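Local coordinates for protein peroxinectin A (Dictyostelium discoideum, PDB 6ERC) that oxidises phenolic donors with hydrogen peroxide as a secreted, glycosylated haem peroxidase, and has iodide and thiocyanate peroxidase activity as well, at residues D70-W75 with D268-T273; G76-H81 with S222-L227; G347-E352 with Y503-V508. All blocks are in the same frame, centred on the assembly; numbering follows the deposited sequence.

Contact 1 (D70-W75 with D268-T273); sequences DMFNMW and DEYLPT. With HEM (protoporphyrin IX containing Fe), chain F.
Tyr270 OH gives its hydrogen to water 1, 2.6 Å from the hydroxyl to the water O, and the same water donates on to the backbone O of Phe72, so a single solvent molecule joins the two helices. No direct hydrogen bond crosses the contact; the rest is apolar, mostly ring against ring, with one threonine methyl. Helices 70-75 and 268-273 cross at 105° with their axes 10.9 Å apart, spanned by aromatic side chains. With CG anti to the backbone N (chi1 -177°), the Tyr270 ring is carried across toward Phe72 and Trp75. Its CE1 rim sits over one face of Phe72, CE1 to CE1 being 3.4 Å. The planes are nearly parallel, 18° apart, but so far slid that overlap is slight. Phe72 O lies in the plane of the tyrosine ring at its edge, 3.4 Å from Tyr270 CE1. Trp75, one turn after Phe72 on the same helix, brings its CD1 corner to 3.6 Å from Tyr270 CD1, with the planes oblique; its NE1 bonds weakly to Thr266 OG1. Three residues on from Tyr270, Thr273 brings CG2 to 3.6 Å from Phe72 CE1, while its OG1 turns back to Glu269 O; Thr273 N reaches that oxygen from the opposite face of the carbonyl.

The cluster backs onto the haem pocket. Tyr270 OH is 3.7 Å from HEM CBC, and Asn73 lays its CB against the methyl CMC, its ND2 held by Glu353. A buried hydroxyl is thus paid for by water, the one polar link across an otherwise apolar contact.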
# COMPACT_ATOMS: atom_id res chain seq x y z
N ASP A 70 -13.55 -6.61 1.25
CA ASP A 70 -12.17 -6.96 0.94
C ASP A 70 -11.65 -6.14 -0.23
O ASP A 70 -10.46 -5.79 -0.26
CB ASP A 70 -12.07 -8.45 0.62
CG ASP A 70 -12.36 -9.33 1.83
OD1 ASP A 70 -12.02 -8.94 2.96
OD2 ASP A 70 -12.94 -10.43 1.63
N MET A 71 -12.52 -5.81 -1.19
CA MET A 71 -12.10 -4.99 -2.32
C MET A 71 -11.60 -3.63 -1.88
O MET A 71 -10.74 -3.04 -2.54
CB MET A 71 -13.27 -4.84 -3.31
CG MET A 71 -12.95 -3.99 -4.53
SD MET A 71 -11.60 -4.64 -5.53
CE MET A 71 -12.45 -5.92 -6.45
N PHE A 72 -12.12 -3.11 -0.76
CA PHE A 72 -11.70 -1.80 -0.27
C PHE A 72 -10.22 -1.81 0.10
O PHE A 72 -9.48 -0.88 -0.24
CB PHE A 72 -12.55 -1.38 0.92
CG PHE A 72 -12.05 -0.15 1.63
CD1 PHE A 72 -12.24 1.11 1.09
CD2 PHE A 72 -11.38 -0.26 2.83
CE1 PHE A 72 -11.78 2.24 1.73
CE2 PHE A 72 -10.91 0.87 3.49
CZ PHE A 72 -11.11 2.12 2.94
N ASN A 73 -9.77 -2.84 0.82
CA ASN A 73 -8.36 -2.89 1.20
C ASN A 73 -7.49 -3.39 0.07
O ASN A 73 -6.28 -3.11 0.06
CB ASN A 73 -8.17 -3.74 2.47
CG ASN A 73 -8.17 -5.23 2.19
OD1 ASN A 73 -7.26 -5.77 1.56
ND2 ASN A 73 -9.18 -5.92 2.72
N MET A 74 -8.06 -4.10 -0.90
CA MET A 74 -7.31 -4.43 -2.11
C MET A 74 -6.95 -3.17 -2.89
O MET A 74 -5.85 -3.07 -3.45
CB MET A 74 -8.10 -5.39 -2.98
CG MET A 74 -8.18 -6.80 -2.42
SD MET A 74 -6.55 -7.59 -2.31
CE MET A 74 -7.01 -9.18 -1.62
N TRP A 75 -7.85 -2.19 -2.92
CA TRP A 75 -7.52 -0.92 -3.56
C TRP A 75 -6.52 -0.14 -2.72
O TRP A 75 -5.61 0.50 -3.27
CB TRP A 75 -8.77 -0.08 -3.80
CG TRP A 75 -8.46 1.12 -4.63
CD1 TRP A 75 -8.27 2.40 -4.19
CD2 TRP A 75 -8.28 1.16 -6.05
NE1 TRP A 75 -7.99 3.23 -5.25
CE2 TRP A 75 -7.99 2.49 -6.40
CE3 TRP A 75 -8.34 0.19 -7.05
CZ2 TRP A 75 -7.76 2.88 -7.72
CZ3 TRP A 75 -8.12 0.58 -8.36
CH2 TRP A 75 -7.83 1.91 -8.68
N ASP A 268 -12.66 10.04 -5.39
CA ASP A 268 -14.11 10.08 -5.42
C ASP A 268 -14.76 8.93 -4.68
O ASP A 268 -15.89 9.07 -4.19
CB ASP A 268 -14.63 10.09 -6.87
CG ASP A 268 -14.47 11.44 -7.55
OD1 ASP A 268 -13.93 12.37 -6.91
OD2 ASP A 268 -14.88 11.56 -8.72
N GLU A 269 -14.07 7.79 -4.56
CA GLU A 269 -14.62 6.61 -3.90
C GLU A 269 -13.82 6.20 -2.67
O GLU A 269 -14.39 6.08 -1.59
CB GLU A 269 -14.69 5.44 -4.89
CG GLU A 269 -15.73 5.62 -5.98
CD GLU A 269 -15.79 4.44 -6.93
OE1 GLU A 269 -14.93 4.35 -7.83
OE2 GLU A 269 -16.70 3.60 -6.78
N TYR A 270 -12.51 5.99 -2.81
CA TYR A 270 -11.73 5.41 -1.72
C TYR A 270 -11.64 6.36 -0.53
O TYR A 270 -12.00 6.00 0.59
CB TYR A 270 -10.32 5.05 -2.22
CG TYR A 270 -9.47 4.38 -1.16
CD1 TYR A 270 -9.62 3.03 -0.87
CD2 TYR A 270 -8.53 5.10 -0.45
CE1 TYR A 270 -8.85 2.42 0.09
CE2 TYR A 270 -7.75 4.50 0.52
CZ TYR A 270 -7.92 3.16 0.79
OH TYR A 270 -7.15 2.55 1.75
N LEU A 271 -11.16 7.58 -0.76
CA LEU A 271 -10.92 8.50 0.34
C LEU A 271 -12.22 8.92 1.01
O LEU A 271 -12.28 8.97 2.25
CB LEU A 271 -10.13 9.71 -0.14
CG LEU A 271 -8.71 9.42 -0.64
CD1 LEU A 271 -8.06 10.68 -1.19
CD2 LEU A 271 -7.85 8.82 0.47
N PRO A 272 -13.28 9.24 0.27
CA PRO A 272 -14.56 9.51 0.93
C PRO A 272 -15.02 8.36 1.81
O PRO A 272 -15.71 8.60 2.81
CB PRO A 272 -15.52 9.75 -0.24
CG PRO A 272 -14.64 10.29 -1.31
CD PRO A 272 -13.34 9.55 -1.18
N THR A 273 -14.67 7.12 1.48
CA THR A 273 -14.98 5.99 2.35
C THR A 273 -14.07 5.97 3.57
O THR A 273 -14.53 5.73 4.69
CB THR A 273 -14.87 4.68 1.57
OG1 THR A 273 -15.82 4.67 0.51
CG2 THR A 273 -15.12 3.48 2.49
CHA HEM F . 4.03 -2.55 3.57
CHB HEM F . 2.24 -7.02 3.06
CHC HEM F . -2.24 -5.16 2.72
CHD HEM F . -0.46 -0.72 3.48
C1A HEM F . 3.92 -3.92 3.52
C2A HEM F . 4.99 -4.86 3.75
C3A HEM F . 4.51 -6.10 3.61
C4A HEM F . 3.10 -5.98 3.29
CMA HEM F . 5.28 -7.43 3.76
CAA HEM F . 6.43 -4.46 4.11
CBA HEM F . 6.67 -4.91 5.54
CGA HEM F . 7.78 -4.10 6.16
O1A HEM F . 7.62 -2.86 6.30
O2A HEM F . 8.83 -4.69 6.51
C1B HEM F . 0.88 -6.89 2.90
C2B HEM F . -0.03 -7.98 2.66
C3B HEM F . -1.27 -7.48 2.56
C4B HEM F . -1.18 -6.04 2.74
CMB HEM F . 0.45 -9.45 2.54
CAB HEM F . -2.61 -8.20 2.31
CBB HEM F . -2.72 -9.53 2.22
C1C HEM F . -2.16 -3.80 2.90
C2C HEM F . -3.27 -2.86 2.90
C3C HEM F . -2.77 -1.62 3.11
C4C HEM F . -1.34 -1.76 3.25
CMC HEM F . -4.73 -3.32 2.69
CAC HEM F . -3.43 -0.22 3.21
CBC HEM F . -4.74 0.04 3.09
C1D HEM F . 0.91 -0.83 3.52
C2D HEM F . 1.84 0.27 3.60
C3D HEM F . 3.07 -0.24 3.64
C4D HEM F . 2.97 -1.68 3.56
CMD HEM F . 1.44 1.76 3.67
CAD HEM F . 4.41 0.52 3.71
CBD HEM F . 4.68 0.98 2.28
CGD HEM F . 6.16 0.98 1.98
O1D HEM F . 6.69 -0.09 1.60
O2D HEM F . 6.82 2.05 2.11
NA HEM F . 2.78 -4.64 3.24
NB HEM F . 0.15 -5.72 2.94
NC HEM F . -1.00 -3.09 3.11
ND HEM F . 1.63 -2.00 3.50
FE HEM F . 0.90 -3.83 3.17
O HOH W 1 -8.11 0.28 2.45

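Contact 2 (G76-H81 with S222-L227); sequences GQFLIH and SIHTLL. With HEM (protoporphyrin IX containing Fe), chain F.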
# COMPACT_ATOMS: atom_id res chain seq x y z
N GLY A 76 -6.68 -0.16 -1.40
CA GLY A 76 -5.71 0.49 -0.53
C GLY A 76 -4.31 -0.02 -0.75
O GLY A 76 -3.36 0.75 -0.90
N GLN A 77 -4.15 -1.35 -0.79
CA GLN A 77 -2.85 -1.93 -1.06
C GLN A 77 -2.39 -1.59 -2.48
O GLN A 77 -1.20 -1.33 -2.71
CB GLN A 77 -2.90 -3.45 -0.87
CG GLN A 77 -1.54 -4.13 -0.94
CD GLN A 77 -1.64 -5.63 -0.76
OE1 GLN A 77 -2.74 -6.17 -0.60
NE2 GLN A 77 -0.50 -6.31 -0.80
N PHE A 78 -3.32 -1.58 -3.43
CA PHE A 78 -2.99 -1.16 -4.79
C PHE A 78 -2.61 0.32 -4.83
O PHE A 78 -1.75 0.71 -5.62
CB PHE A 78 -4.18 -1.43 -5.71
CG PHE A 78 -3.92 -1.10 -7.15
CD1 PHE A 78 -3.32 -2.03 -7.99
CD2 PHE A 78 -4.27 0.13 -7.67
CE1 PHE A 78 -3.08 -1.73 -9.31
CE2 PHE A 78 -4.03 0.44 -8.99
CZ PHE A 78 -3.43 -0.50 -9.81
N LEU A 79 -3.24 1.14 -3.99
CA LEU A 79 -2.96 2.57 -3.99
C LEU A 79 -1.56 2.87 -3.46
O LEU A 79 -0.83 3.68 -4.03
CB LEU A 79 -4.02 3.30 -3.17
CG LEU A 79 -3.83 4.81 -2.97
CD1 LEU A 79 -3.63 5.53 -4.30
CD2 LEU A 79 -5.04 5.38 -2.24
N ILE A 80 -1.17 2.23 -2.35
CA ILE A 80 0.14 2.52 -1.77
C ILE A 80 1.25 2.09 -2.71
O ILE A 80 2.31 2.73 -2.77
CB ILE A 80 0.30 1.86 -0.38
CG1 ILE A 80 1.62 2.30 0.26
CG2 ILE A 80 0.24 0.35 -0.48
CD1 ILE A 80 1.62 3.75 0.70
N HIS A 81 1.05 1.01 -3.46
CA HIS A 81 2.04 0.59 -4.44
C HIS A 81 2.20 1.60 -5.58
O HIS A 81 3.11 1.45 -6.39
CB HIS A 81 1.69 -0.79 -4.99
CG HIS A 81 1.79 -1.89 -3.98
ND1 HIS A 81 1.34 -3.17 -4.22
CD2 HIS A 81 2.29 -1.90 -2.72
CE1 HIS A 81 1.55 -3.92 -3.15
NE2 HIS A 81 2.13 -3.17 -2.23
N SER A 222 -5.56 -9.21 -9.50
CA SER A 222 -6.81 -9.02 -10.22
C SER A 222 -7.00 -7.56 -10.59
O SER A 222 -7.42 -7.24 -11.71
CB SER A 222 -7.98 -9.52 -9.38
OG SER A 222 -7.97 -10.94 -9.31
N ILE A 223 -6.71 -6.64 -9.67
CA ILE A 223 -6.81 -5.22 -9.99
C ILE A 223 -5.83 -4.87 -11.10
O ILE A 223 -6.17 -4.13 -12.03
CB ILE A 223 -6.58 -4.36 -8.73
CG1 ILE A 223 -7.70 -4.61 -7.71
CG2 ILE A 223 -6.53 -2.88 -9.12
CD1 ILE A 223 -7.53 -3.88 -6.39
N HIS A 224 -4.61 -5.39 -11.03
CA HIS A 224 -3.67 -5.19 -12.13
C HIS A 224 -4.28 -5.64 -13.45
O HIS A 224 -4.20 -4.93 -14.46
CB HIS A 224 -2.37 -5.96 -11.86
CG HIS A 224 -1.50 -5.34 -10.82
ND1 HIS A 224 -1.86 -5.29 -9.49
CD2 HIS A 224 -0.28 -4.76 -10.91
CE1 HIS A 224 -0.89 -4.69 -8.80
NE2 HIS A 224 0.08 -4.37 -9.64
N THR A 225 -4.91 -6.81 -13.45
CA THR A 225 -5.43 -7.38 -14.69
C THR A 225 -6.50 -6.49 -15.30
O THR A 225 -6.46 -6.17 -16.49
CB THR A 225 -5.99 -8.78 -14.41
OG1 THR A 225 -4.96 -9.60 -13.85
CG2 THR A 225 -6.50 -9.43 -15.69
N LEU A 226 -7.47 -6.06 -14.49
CA LEU A 226 -8.60 -5.32 -15.04
C LEU A 226 -8.16 -3.99 -15.64
O LEU A 226 -8.66 -3.58 -16.69
CB LEU A 226 -9.67 -5.10 -13.96
CG LEU A 226 -10.28 -6.35 -13.32
CD1 LEU A 226 -11.49 -5.96 -12.47
CD2 LEU A 226 -10.67 -7.40 -14.34
N LEU A 227 -7.23 -3.30 -14.98
CA LEU A 227 -6.76 -2.03 -15.52
C LEU A 227 -5.90 -2.23 -16.76
O LEU A 227 -5.81 -1.33 -17.60
CB LEU A 227 -5.99 -1.25 -14.45
CG LEU A 227 -6.82 -0.74 -13.27
CD1 LEU A 227 -5.94 0.08 -12.32
CD2 LEU A 227 -8.02 0.08 -13.72
CHA HEM F . 4.03 -2.55 3.57
CHB HEM F . 2.24 -7.02 3.06
CHC HEM F . -2.24 -5.16 2.72
CHD HEM F . -0.46 -0.72 3.48
C1A HEM F . 3.92 -3.92 3.52
C2A HEM F . 4.99 -4.86 3.75
C3A HEM F . 4.51 -6.10 3.61
C4A HEM F . 3.10 -5.98 3.29
CMA HEM F . 5.28 -7.43 3.76
CAA HEM F . 6.43 -4.46 4.11
CBA HEM F . 6.67 -4.91 5.54
CGA HEM F . 7.78 -4.10 6.16
O1A HEM F . 7.62 -2.86 6.30
O2A HEM F . 8.83 -4.69 6.51
C1B HEM F . 0.88 -6.89 2.90
C2B HEM F . -0.03 -7.98 2.66
C3B HEM F . -1.27 -7.48 2.56
C4B HEM F . -1.18 -6.04 2.74
CMB HEM F . 0.45 -9.45 2.54
CAB HEM F . -2.61 -8.20 2.31
CBB HEM F . -2.72 -9.53 2.22
C1C HEM F . -2.16 -3.80 2.90
C2C HEM F . -3.27 -2.86 2.90
C3C HEM F . -2.77 -1.62 3.11
C4C HEM F . -1.34 -1.76 3.25
CMC HEM F . -4.73 -3.32 2.69
CAC HEM F . -3.43 -0.22 3.21
CBC HEM F . -4.74 0.04 3.09
C1D HEM F . 0.91 -0.83 3.52
C2D HEM F . 1.84 0.27 3.60
C3D HEM F . 3.07 -0.24 3.64
C4D HEM F . 2.97 -1.68 3.56
CMD HEM F . 1.44 1.76 3.67
CAD HEM F . 4.41 0.52 3.71
CBD HEM F . 4.68 0.98 2.28
CGD HEM F . 6.16 0.98 1.98
O1D HEM F . 6.69 -0.09 1.60
O2D HEM F . 6.82 2.05 2.11
NA HEM F . 2.78 -4.64 3.24
NB HEM F . 0.15 -5.72 2.94
NC HEM F . -1.00 -3.09 3.11
ND HEM F . 1.63 -2.00 3.50
FE HEM F . 0.90 -3.83 3.17
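Phe78 meets helix 222-227, and three residues there surround its ring. Its CG stands anti to the backbone N (chi1 -177°), which carries the ring out toward that helix. Ile223 puts its methyl CG2 over one face in a CH-pi contact, 3.6 Å from the ring centroid and 15° off the normal. His224 makes a T-shaped pair: the CD1-CE1 edge of Phe78 points at the imidazole face, planes at 84° and centroids 5.2 Å apart. Leu227 and Phe78 run toward each other, and Leu227 CD1 reaches 3.6 Å from Phe78 CZ.

In the second shell, His224 ND1 is hydrogen-bonded to Leu220 O, one turn back, which fixes the imidazole's rotation, and Trp75 meets the Phe78 ring from within its own helix.

Gln77, Gly76 and Ile80 line the haem: Gln77, its chain extended, lays CD 3.6 Å from HEM C4B, and a beta carbon on Gly76 would clash with HEM CBC. His81, the predicted proton acceptor, comes right after Ile80. Around the seam, Val154 of helix 153-156 touches Phe78 and His224, Leu155 of the same helix and Ile262 of helix 247-275 touch Leu227, and helix 342-350 packs on Ser222 and Leu226.

Contact 3 (G347-E352 with Y503-V508); sequences GLIINE and YVQPNV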
# COMPACT_ATOMS: atom_id res chain seq x y z
N GLY A 347 -15.89 -12.44 -4.97
CA GLY A 347 -15.67 -12.56 -3.54
C GLY A 347 -15.23 -11.25 -2.90
O GLY A 347 -15.68 -10.91 -1.80
N LEU A 348 -14.36 -10.50 -3.58
CA LEU A 348 -13.81 -9.29 -3.00
C LEU A 348 -14.90 -8.25 -2.73
O LEU A 348 -14.84 -7.52 -1.73
CB LEU A 348 -12.74 -8.70 -3.91
CG LEU A 348 -11.46 -9.51 -4.11
CD1 LEU A 348 -10.58 -8.83 -5.14
CD2 LEU A 348 -10.71 -9.68 -2.80
N ILE A 349 -15.90 -8.16 -3.61
CA ILE A 349 -16.91 -7.11 -3.48
C ILE A 349 -18.06 -7.51 -2.57
O ILE A 349 -18.82 -6.63 -2.13
CB ILE A 349 -17.47 -6.70 -4.86
CG1 ILE A 349 -18.25 -7.86 -5.51
CG2 ILE A 349 -16.34 -6.23 -5.77
CD1 ILE A 349 -19.00 -7.46 -6.77
N ILE A 350 -18.22 -8.80 -2.27
CA ILE A 350 -19.34 -9.26 -1.45
C ILE A 350 -18.88 -9.51 -0.02
O ILE A 350 -19.65 -9.33 0.93
CB ILE A 350 -19.98 -10.53 -2.06
CG1 ILE A 350 -21.37 -10.77 -1.47
CG2 ILE A 350 -19.10 -11.76 -1.84
CD1 ILE A 350 -22.43 -9.83 -1.99
N ASN A 351 -17.63 -9.92 0.15
CA ASN A 351 -17.14 -10.37 1.45
C ASN A 351 -16.70 -9.19 2.30
O ASN A 351 -15.95 -8.32 1.85
CB ASN A 351 -15.98 -11.35 1.26
CG ASN A 351 -15.56 -12.00 2.56
OD1 ASN A 351 -16.35 -12.15 3.49
ND2 ASN A 351 -14.29 -12.40 2.63
N GLU A 352 -17.18 -9.15 3.55
CA GLU A 352 -16.84 -8.07 4.46
C GLU A 352 -15.44 -8.28 5.04
O GLU A 352 -15.05 -9.40 5.37
CB GLU A 352 -17.86 -7.99 5.60
CG GLU A 352 -17.79 -6.70 6.40
CD GLU A 352 -18.69 -6.72 7.63
OE1 GLU A 352 -18.34 -7.42 8.61
OE2 GLU A 352 -19.74 -6.05 7.60
N TYR A 503 -24.00 -9.62 -10.58
CA TYR A 503 -24.39 -8.36 -9.95
C TYR A 503 -23.20 -7.70 -9.28
O TYR A 503 -22.40 -8.35 -8.60
CB TYR A 503 -25.50 -8.58 -8.93
CG TYR A 503 -25.80 -7.31 -8.17
CD1 TYR A 503 -26.52 -6.28 -8.76
CD2 TYR A 503 -25.33 -7.12 -6.87
CE1 TYR A 503 -26.78 -5.10 -8.08
CE2 TYR A 503 -25.59 -5.95 -6.18
CZ TYR A 503 -26.31 -4.95 -6.79
OH TYR A 503 -26.57 -3.78 -6.11
N VAL A 504 -23.10 -6.38 -9.46
CA VAL A 504 -22.02 -5.58 -8.88
C VAL A 504 -22.64 -4.30 -8.33
O VAL A 504 -23.25 -3.53 -9.08
CB VAL A 504 -20.94 -5.24 -9.92
CG1 VAL A 504 -19.86 -4.36 -9.30
CG2 VAL A 504 -20.33 -6.52 -10.48
N GLN A 505 -22.49 -4.08 -7.03
CA GLN A 505 -23.02 -2.88 -6.41
C GLN A 505 -22.29 -1.64 -6.93
O GLN A 505 -21.15 -1.73 -7.39
CB GLN A 505 -22.91 -2.96 -4.88
CG GLN A 505 -21.49 -2.92 -4.33
CD GLN A 505 -20.92 -4.30 -4.06
OE1 GLN A 505 -21.26 -5.28 -4.72
NE2 GLN A 505 -20.05 -4.38 -3.06
N PRO A 506 -22.94 -0.47 -6.87
CA PRO A 506 -22.27 0.75 -7.37
C PRO A 506 -21.00 1.10 -6.61
O PRO A 506 -20.00 1.49 -7.23
CB PRO A 506 -23.35 1.83 -7.21
CG PRO A 506 -24.33 1.27 -6.23
CD PRO A 506 -24.32 -0.20 -6.43
N ASN A 507 -21.01 0.97 -5.28
CA ASN A 507 -19.83 1.23 -4.46
C ASN A 507 -19.31 -0.11 -3.96
O ASN A 507 -19.79 -0.64 -2.96
CB ASN A 507 -20.17 2.16 -3.29
CG ASN A 507 -18.94 2.53 -2.48
OD1 ASN A 507 -17.81 2.32 -2.91
ND2 ASN A 507 -19.17 3.08 -1.29
N VAL A 508 -18.31 -0.65 -4.66
CA VAL A 508 -17.76 -1.96 -4.31
C VAL A 508 -16.88 -1.92 -3.07
O VAL A 508 -16.29 -2.94 -2.71
CB VAL A 508 -16.96 -2.56 -5.48
CG1 VAL A 508 -17.86 -2.79 -6.67
CG2 VAL A 508 -15.78 -1.66 -5.86
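One hydrogen bond carries the polar side of this contact: Gln505 NE2 donates to the backbone O of Ile349 over 2.7 Å, nearly straight at 168°. The acceptor lies in the plane of the Gln505 amide, whereas the donor approaches tilted from the carbonyl plane. A bend in the glutamine chain (chi2 -96°) turns the amide in toward Ile349. NE2 also has a weak bond to Arg510 O, so the amide spans two backbone oxygens. A leucine here removes the N-H groups and would probably leave Ile349 O without this donor and Arg510 O without its weak bond.

The apolar part centres on the Ile349 side chain, whose branches go to different places. CG2 rests on Val508 CB at 3.7 Å. CG1, set between the backbone N and the carbonyl carbon (chi1 66°), takes CD1 toward Val504, 4.1 Å from its CG2. That same CD1 lies 3.8 Å from Gln505 OE1, as isoleucine and glutamine slide past each other in opposite directions.

Beyond the pair, Val504 and Val508 both lean on Ala491 of helix 490-497, and Val508 O is bonded to Thr69 OG1. Away from the annotated sites, the contact fastens the irregular C-terminal run 503-508 to helix 342-350: the amide satisfies the backbone carbonyl of the buried Ile349, while the valines, with Met71 of helix 70-80, pack against that side chain.

In the fold
From the N terminus, helix 70-80 opens both contact 1, with its early turns, and contact 2, with its later ones. Contact 2 closes first, at helix 218-241; contact 1 closes on helix 247-275, so contact 2 is nested within its loop. The two touch, Ile223 CD1 reaching Met74 O and Tyr270 packing on Gly76 and Leu79, and both reach the haem. Contact 3 opens at helix 342-350 after contact 1 has closed, and closes its own loop at 503-508. Probable hydrogen bonds Met71 N to Leu348 O and Asp70 N to Asn351 O join it to contact 1, and Met71 CB packs on Val508 O, so helix 70-80 also meets 503-508.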